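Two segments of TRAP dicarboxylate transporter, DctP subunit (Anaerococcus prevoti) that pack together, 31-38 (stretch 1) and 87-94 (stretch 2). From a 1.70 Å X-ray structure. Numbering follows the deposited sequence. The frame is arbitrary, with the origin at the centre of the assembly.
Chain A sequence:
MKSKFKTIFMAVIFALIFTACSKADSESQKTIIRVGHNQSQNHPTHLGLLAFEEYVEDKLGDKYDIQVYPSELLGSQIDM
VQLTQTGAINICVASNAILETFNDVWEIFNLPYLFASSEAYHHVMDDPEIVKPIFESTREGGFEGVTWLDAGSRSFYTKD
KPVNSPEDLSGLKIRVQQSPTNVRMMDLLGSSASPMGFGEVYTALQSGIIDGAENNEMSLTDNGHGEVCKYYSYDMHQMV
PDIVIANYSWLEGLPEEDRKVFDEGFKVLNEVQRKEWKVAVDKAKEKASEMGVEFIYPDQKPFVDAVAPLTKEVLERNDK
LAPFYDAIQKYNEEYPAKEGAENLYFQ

Stretch 1 31-38: TIIRVGHN
Stretch 2 87-94: GAINICVA

Residues 31-36 form an extended strand that lies alongside strand 91-94 in parallel register, their axes 10° apart in direction and approaching to 4.6 Å. Ahead of the second strand, Gly87 leaves a helix with positive phi (87/6), a conformation that calls for glycine, and 88-90 lead into the pairing, Ala88 (-62/-33) with its CA-to-CB bond pointing away. Together the stretches bury 460 Å².

Thr31 (phi/psi -88/122, chi1 m) lies out of reach, and Ile32 (-83/124, chi1 m, chi2 -95°) sends the end of its side chain away. Contact becomes substantial at Ile33 (-108/114, mm), where CG2 sits 3.7 Å from Asn90 CB and 4.3 Å from Ile91 CD1.

Most of the polar contacts gather at Arg34 (-97/128). Its N donates to Asn90 OD1 at 2.8 Å and 165°, so the Asn90 side chain (chi1 m, chi2 81°), whose CA-to-CB bond points toward stretch 1, supplies an acceptor just before the regular ladder begins. The backbone of Asn90 (-91/-39) is not extended here, and two successive amides meet one carbonyl: Arg34 O accepts from Asn90 N at 3.0 Å and from Ile91 N at 3.2 Å. The Arg34 side chain runs m, t, t through chi1 to chi3, with chi4 at 81°; its CB lies 4.1 Å from Ile89 CB, and Ile89 (-125/162) adopts pt. Beyond, water 1 accepts from Arg34 NH1 at 2.9 Å and donates to Asn90 OD1 at 2.7 Å, with a weak bond to Ala88 O at 3.3 Å.

Val35 (-130/125, t) pairs with Ile91 (-144/139, mt), CA-CA 4.7 Å. Their side chains share one face of the sheet, with Val35 CG1 4.0 Å from Ile91 CG2, while Val35 CA makes a CA-H...O contact of 3.2 Å to Ile91 O.

Gly36 (-121/151) continues the ladder opposite Cys92 (-146/171, chi1 p). Gly36 N donates to Ile91 O at 3.0 Å, and Gly36 O accepts from Val93 N at 3.0 Å, the alternation expected of parallel strands; Cys92 CA also approaches Gly36 O at 3.2 Å. The Cys92 side chain occupies the other face from Val35 and Ile91.

After the strand, His37 (-155/170, chi1 p, chi2 88°) places CB 4.0 Å from Val93 CB (Val93 -108/129, t), while its ring leads away. At Asn38 (-107/9, chi1 p, chi2 -3°) water 2 accepts from Asn38 N at 3.0 Å and donates to Val93 O at 2.7 Å. Ala94 (-133/139) points away, without contact.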

# COMPACT_ATOMS: atom_id res chain seq x y z
N THR A 31 26.16 -8.44 -11.84
CA THR A 31 25.74 -7.95 -10.54
C THR A 31 24.27 -8.32 -10.35
O THR A 31 23.43 -7.95 -11.16
CB THR A 31 25.92 -6.43 -10.47
OG1 THR A 31 27.31 -6.12 -10.64
CG2 THR A 31 25.43 -5.87 -9.16
N ILE A 32 23.99 -9.05 -9.28
CA ILE A 32 22.63 -9.48 -8.97
C ILE A 32 21.88 -8.38 -8.23
O ILE A 32 22.31 -7.92 -7.18
CB ILE A 32 22.62 -10.72 -8.06
CG1 ILE A 32 23.57 -11.79 -8.59
CG2 ILE A 32 21.20 -11.25 -7.88
CD1 ILE A 32 22.92 -12.84 -9.46
N ILE A 33 20.73 -7.98 -8.78
CA ILE A 33 19.87 -7.02 -8.12
C ILE A 33 18.63 -7.76 -7.61
O ILE A 33 17.86 -8.29 -8.40
CB ILE A 33 19.43 -5.92 -9.06
CG1 ILE A 33 20.66 -5.21 -9.65
CG2 ILE A 33 18.56 -4.93 -8.35
CD1 ILE A 33 21.61 -4.61 -8.59
N ARG A 34 18.48 -7.81 -6.30
CA ARG A 34 17.40 -8.57 -5.67
C ARG A 34 16.23 -7.66 -5.33
O ARG A 34 16.39 -6.63 -4.67
CB ARG A 34 17.90 -9.31 -4.44
CG ARG A 34 18.93 -10.37 -4.82
CD ARG A 34 19.44 -11.18 -3.64
NE ARG A 34 20.46 -12.13 -4.10
CZ ARG A 34 21.73 -11.81 -4.31
NH1 ARG A 34 22.16 -10.58 -4.09
NH2 ARG A 34 22.58 -12.74 -4.75
N VAL A 35 15.05 -8.06 -5.78
CA VAL A 35 13.86 -7.24 -5.70
C VAL A 35 12.77 -8.10 -5.09
O VAL A 35 12.51 -9.22 -5.56
CB VAL A 35 13.39 -6.79 -7.09
CG1 VAL A 35 12.15 -5.90 -6.96
CG2 VAL A 35 14.51 -6.07 -7.85
N GLY A 36 12.17 -7.63 -4.01
CA GLY A 36 11.13 -8.39 -3.37
C GLY A 36 9.78 -7.72 -3.26
O GLY A 36 9.66 -6.50 -3.14
N HIS A 37 8.74 -8.56 -3.25
CA HIS A 37 7.41 -8.11 -2.94
C HIS A 37 6.57 -9.26 -2.39
O HIS A 37 7.03 -10.40 -2.39
CB HIS A 37 6.75 -7.45 -4.15
CG HIS A 37 6.41 -8.41 -5.25
ND1 HIS A 37 5.22 -9.09 -5.29
CD2 HIS A 37 7.12 -8.83 -6.32
CE1 HIS A 37 5.18 -9.87 -6.34
NE2 HIS A 37 6.31 -9.71 -7.01
N ASN A 38 5.38 -8.96 -1.86
CA ASN A 38 4.60 -9.94 -1.13
C ASN A 38 3.37 -10.47 -1.86
O ASN A 38 2.54 -11.15 -1.27
CB ASN A 38 4.20 -9.40 0.24
CG ASN A 38 3.15 -8.30 0.16
OD1 ASN A 38 2.74 -7.87 -0.91
ND2 ASN A 38 2.71 -7.85 1.34
N GLY A 87 20.91 -3.54 2.75
CA GLY A 87 21.40 -3.81 1.41
C GLY A 87 21.44 -5.29 1.09
O GLY A 87 21.92 -5.67 0.03
N ALA A 88 20.93 -6.12 1.98
CA ALA A 88 20.84 -7.56 1.70
C ALA A 88 19.94 -7.83 0.49
O ALA A 88 20.17 -8.77 -0.29
CB ALA A 88 20.34 -8.30 2.93
N ILE A 89 18.93 -7.00 0.31
CA ILE A 89 18.30 -6.90 -0.99
C ILE A 89 18.32 -5.44 -1.44
O ILE A 89 18.52 -4.52 -0.61
CB ILE A 89 16.87 -7.46 -0.97
CG1 ILE A 89 15.97 -6.61 -0.07
CG2 ILE A 89 16.89 -8.92 -0.49
CD1 ILE A 89 14.56 -7.19 0.09
N ASN A 90 18.13 -5.22 -2.73
CA ASN A 90 18.32 -3.89 -3.30
C ASN A 90 17.04 -3.04 -3.30
O ASN A 90 17.07 -1.84 -3.06
CB ASN A 90 18.85 -4.00 -4.73
CG ASN A 90 20.14 -4.82 -4.81
OD1 ASN A 90 20.12 -6.06 -4.81
ND2 ASN A 90 21.28 -4.12 -4.84
N ILE A 91 15.91 -3.69 -3.59
CA ILE A 91 14.64 -3.01 -3.83
C ILE A 91 13.54 -3.87 -3.25
O ILE A 91 13.58 -5.09 -3.36
CB ILE A 91 14.36 -2.85 -5.32
CG1 ILE A 91 15.41 -1.97 -6.01
CG2 ILE A 91 12.94 -2.29 -5.56
CD1 ILE A 91 15.45 -2.15 -7.53
N CYS A 92 12.56 -3.24 -2.61
CA CYS A 92 11.34 -3.97 -2.30
C CYS A 92 10.14 -3.08 -2.36
O CYS A 92 10.24 -1.86 -2.50
CB CYS A 92 11.44 -4.65 -0.95
SG CYS A 92 11.14 -3.63 0.51
N VAL A 93 8.97 -3.70 -2.27
CA VAL A 93 7.73 -2.96 -2.23
C VAL A 93 7.18 -3.04 -0.83
O VAL A 93 7.03 -4.13 -0.29
CB VAL A 93 6.70 -3.53 -3.24
CG1 VAL A 93 5.38 -2.80 -3.14
CG2 VAL A 93 7.21 -3.42 -4.65
N ALA A 94 6.85 -1.88 -0.27
CA ALA A 94 6.26 -1.81 1.06
C ALA A 94 5.05 -0.88 1.05
O ALA A 94 5.09 0.19 0.44
CB ALA A 94 7.28 -1.29 2.06
O HOH W 1 21.31 -7.93 -3.28
O HOH W 2 5.40 -6.13 -0.95